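Local coordinates for DnaD-like replication protein (Streptococcus mutans UA159, PDB 2ZC2), which probably takes part in the initiation of DNA replication as a member of the DnaB/DnaD family and binds zinc ions, at residues A[39-43]-A[61-65]. Residues are numbered along the deposited sequence.
Sequences LVRSA and ILRNW
Trp-65 points the edge of its six-membered ring, CZ3 foremost, at the 39-43 backbone: its CZ3 stands 3.4 Å from Leu-39 O, 3.6 Å from Ala-43 N and 3.7 Å from Ala-43 CB. The carbonyl oxygen and the amide nitrogen meet the ring at its edge, and they are already paired with each other in the helical bond Ala-43 N to Leu-39 O, 3.0 Å long. Leu-39 O also accepts a hydrogen bond from Ser-42 OG (3.0 Å, chi1 p), which brings that hydroxyl to 3.5 Å from Trp-65 CZ3. With chi1 t and chi2 p, Leu-39 sets its CD1 3.5 Å from Trp-65 CE3. Both segments are regular alpha-helix, part of helices 37-50 and 55-67 in the all-helical DnaB/DnaD-family domain; the axes of the two short segments cross steeply, with 126° between their N-to-C directions, and approach to 10.0 Å. Ala-43 and Ile-61 mark the register, CA to CA 5.8 Å, so the small methyl of Ala-43 sits where the backbones come closest, its CB 3.9 Å from Ile-61 CG2 and 3.7 Å from Leu-62 CD2. Leu-62 (m, t) reaches on to Val-40, whose CG1 lies 4.2 Å from Leu-62 CD1. Val-40 also packs on Leu-6 and Phe-10 of helix 5-14, while Leu-39 meets Leu-73 and Val-76 of helix 73-76. On the far side Arg-41 turns away from helix 55-67, its NE hydrogen-bonded to Asp-9, a zinc-binding residue.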
ATOM      1  N   LEU A  39       0.352  -6.372  -3.428  1.00 18.44           N
ATOM      2  CA  LEU A  39      -0.122  -6.407  -2.068  1.00 16.85           C
ATOM      3  C   LEU A  39      -0.374  -4.991  -1.518  1.00 16.57           C
ATOM      4  O   LEU A  39      -1.401  -4.750  -0.828  1.00 16.95           O
ATOM      5  CB  LEU A  39       0.857  -7.147  -1.166  1.00 15.97           C
ATOM      6  CG  LEU A  39       0.317  -7.272   0.278  1.00 16.77           C
ATOM      7  CD1 LEU A  39      -0.875  -8.270   0.293  1.00 13.05           C
ATOM      8  CD2 LEU A  39       1.364  -7.653   1.321  1.00 15.81           C
ATOM      9  N   VAL A  40       0.557  -4.080  -1.808  1.00 16.82           N
ATOM     10  CA  VAL A  40       0.367  -2.655  -1.523  1.00 16.30           C
ATOM     11  C   VAL A  40      -0.923  -2.111  -2.167  1.00 16.31           C
ATOM     12  O   VAL A  40      -1.751  -1.451  -1.519  1.00 13.87           O
ATOM     13  CB  VAL A  40       1.613  -1.806  -1.874  1.00 16.58           C
ATOM     14  CG1 VAL A  40       1.400  -0.330  -1.510  1.00 15.63           C
ATOM     15  CG2 VAL A  40       2.861  -2.302  -1.105  1.00 14.16           C
ATOM     16  N   ARG A  41      -1.073  -2.379  -3.463  1.00 16.74           N
ATOM     17  CA  ARG A  41      -2.244  -1.996  -4.182  1.00 16.77           C
ATOM     18  C   ARG A  41      -3.523  -2.615  -3.562  1.00 16.13           C
ATOM     19  O   ARG A  41      -4.577  -1.931  -3.495  1.00 15.13           O
ATOM     20  CB  ARG A  41      -2.081  -2.405  -5.670  1.00 17.03           C
ATOM     21  CG  ARG A  41      -3.359  -2.340  -6.544  1.00 19.25           C
ATOM     22  CD  ARG A  41      -3.004  -2.626  -8.055  1.00 21.41           C
ATOM     23  NE  ARG A  41      -2.104  -1.593  -8.608  1.00 26.40           N
ATOM     24  CZ  ARG A  41      -0.815  -1.746  -8.913  1.00 28.65           C
ATOM     25  NH1 ARG A  41      -0.176  -2.903  -8.722  1.00 27.95           N
ATOM     26  NH2 ARG A  41      -0.160  -0.716  -9.427  1.00 28.64           N
ATOM     27  N   SER A  42      -3.465  -3.864  -3.104  1.00 13.49           N
ATOM     28  CA  SER A  42      -4.684  -4.379  -2.472  1.00 14.69           C
ATOM     29  C   SER A  42      -4.993  -3.806  -1.073  1.00 12.62           C
ATOM     30  O   SER A  42      -6.156  -3.784  -0.675  1.00 10.73           O
ATOM     31  CB  SER A  42      -4.725  -5.862  -2.461  1.00 13.18           C
ATOM     32  OG  SER A  42      -3.795  -6.317  -1.572  1.00 25.61           O
ATOM     33  N   ALA A  43      -3.979  -3.250  -0.396  1.00 12.80           N
ATOM     34  CA  ALA A  43      -4.235  -2.459   0.836  1.00 12.05           C
ATOM     35  C   ALA A  43      -4.922  -1.167   0.479  1.00 12.90           C
ATOM     36  O   ALA A  43      -5.862  -0.746   1.162  1.00 13.55           O
ATOM     37  CB  ALA A  43      -2.972  -2.255   1.608  1.00 12.02           C
ATOM     38  N   ILE A  61      -3.395  -1.246   7.348  1.00 18.23           N
ATOM     39  CA  ILE A  61      -3.722  -2.492   6.631  1.00 19.82           C
ATOM     40  C   ILE A  61      -2.475  -3.288   6.297  1.00 19.86           C
ATOM     41  O   ILE A  61      -2.421  -4.472   6.609  1.00 21.19           O
ATOM     42  CB  ILE A  61      -4.665  -2.294   5.371  1.00 19.93           C
ATOM     43  CG1 ILE A  61      -5.971  -1.643   5.745  1.00 18.34           C
ATOM     44  CG2 ILE A  61      -4.904  -3.632   4.665  1.00 21.48           C
ATOM     45  CD1 ILE A  61      -6.824  -1.081   4.507  1.00 20.79           C
ATOM     46  N   LEU A  62      -1.459  -2.657   5.709  1.00 20.91           N
ATOM     47  CA  LEU A  62      -0.213  -3.334   5.397  1.00 20.90           C
ATOM     48  C   LEU A  62       0.479  -3.907   6.635  1.00 23.31           C
ATOM     49  O   LEU A  62       1.033  -5.016   6.575  1.00 21.75           O
ATOM     50  CB  LEU A  62       0.781  -2.417   4.664  1.00 21.34           C
ATOM     51  CG  LEU A  62       0.364  -2.133   3.234  1.00 19.27           C
ATOM     52  CD1 LEU A  62       1.182  -0.999   2.673  1.00 17.72           C
ATOM     53  CD2 LEU A  62       0.449  -3.452   2.402  1.00 20.54           C
ATOM     54  N   ARG A  63       0.464  -3.150   7.743  1.00 23.61           N
ATOM     55  CA  ARG A  63       1.078  -3.606   9.017  1.00 25.73           C
ATOM     56  C   ARG A  63       0.360  -4.780   9.612  1.00 24.79           C
ATOM     57  O   ARG A  63       0.980  -5.699  10.104  1.00 26.69           O
ATOM     58  CB  ARG A  63       1.131  -2.482  10.081  1.00 24.28           C
ATOM     59  CG  ARG A  63       2.230  -1.572   9.882  1.00 28.33           C
ATOM     60  CD  ARG A  63       2.481  -0.740  11.152  1.00 29.88           C
ATOM     61  NE  ARG A  63       1.249  -0.107  11.563  1.00 29.94           N
ATOM     62  CZ  ARG A  63       0.872   1.102  11.157  1.00 27.08           C
ATOM     63  NH1 ARG A  63       1.658   1.806  10.375  1.00 23.47           N
ATOM     64  NH2 ARG A  63      -0.273   1.611  11.605  1.00 30.17           N
ATOM     65  N   ASN A  64      -0.955  -4.746   9.628  1.00 27.13           N
ATOM     66  CA  ASN A  64      -1.675  -5.925  10.079  1.00 28.99           C
ATOM     67  C   ASN A  64      -1.293  -7.159   9.234  1.00 29.07           C
ATOM     68  O   ASN A  64      -0.995  -8.207   9.801  1.00 29.39           O
ATOM     69  CB  ASN A  64      -3.180  -5.680  10.123  1.00 30.88           C
ATOM     70  CG  ASN A  64      -3.967  -6.955  10.332  1.00 36.07           C
ATOM     71  OD1 ASN A  64      -4.515  -7.525   9.368  1.00 37.54           O
ATOM     72  ND2 ASN A  64      -3.994  -7.449  11.591  1.00 37.76           N
ATOM     73  N   TRP A  65      -1.227  -7.029   7.908  1.00 28.82           N
ATOM     74  CA  TRP A  65      -0.764  -8.138   7.041  1.00 30.45           C
ATOM     75  C   TRP A  65       0.680  -8.563   7.322  1.00 31.56           C
ATOM     76  O   TRP A  65       0.956  -9.739   7.409  1.00 31.72           O
ATOM     77  CB  TRP A  65      -0.931  -7.830   5.527  1.00 30.65           C
ATOM     78  CG  TRP A  65      -2.336  -7.833   5.074  1.00 30.32           C
ATOM     79  CD1 TRP A  65      -3.380  -8.425   5.702  1.00 32.62           C
ATOM     80  CD2 TRP A  65      -2.885  -7.167   3.904  1.00 30.60           C
ATOM     81  NE1 TRP A  65      -4.556  -8.166   5.006  1.00 33.72           N
ATOM     82  CE2 TRP A  65      -4.276  -7.415   3.894  1.00 30.33           C
ATOM     83  CE3 TRP A  65      -2.335  -6.365   2.888  1.00 26.01           C
ATOM     84  CZ2 TRP A  65      -5.134  -6.921   2.874  1.00 30.94           C
ATOM     85  CZ3 TRP A  65      -3.169  -5.893   1.892  1.00 28.11           C
ATOM     86  CH2 TRP A  65      -4.556  -6.173   1.891  1.00 31.31           C
TER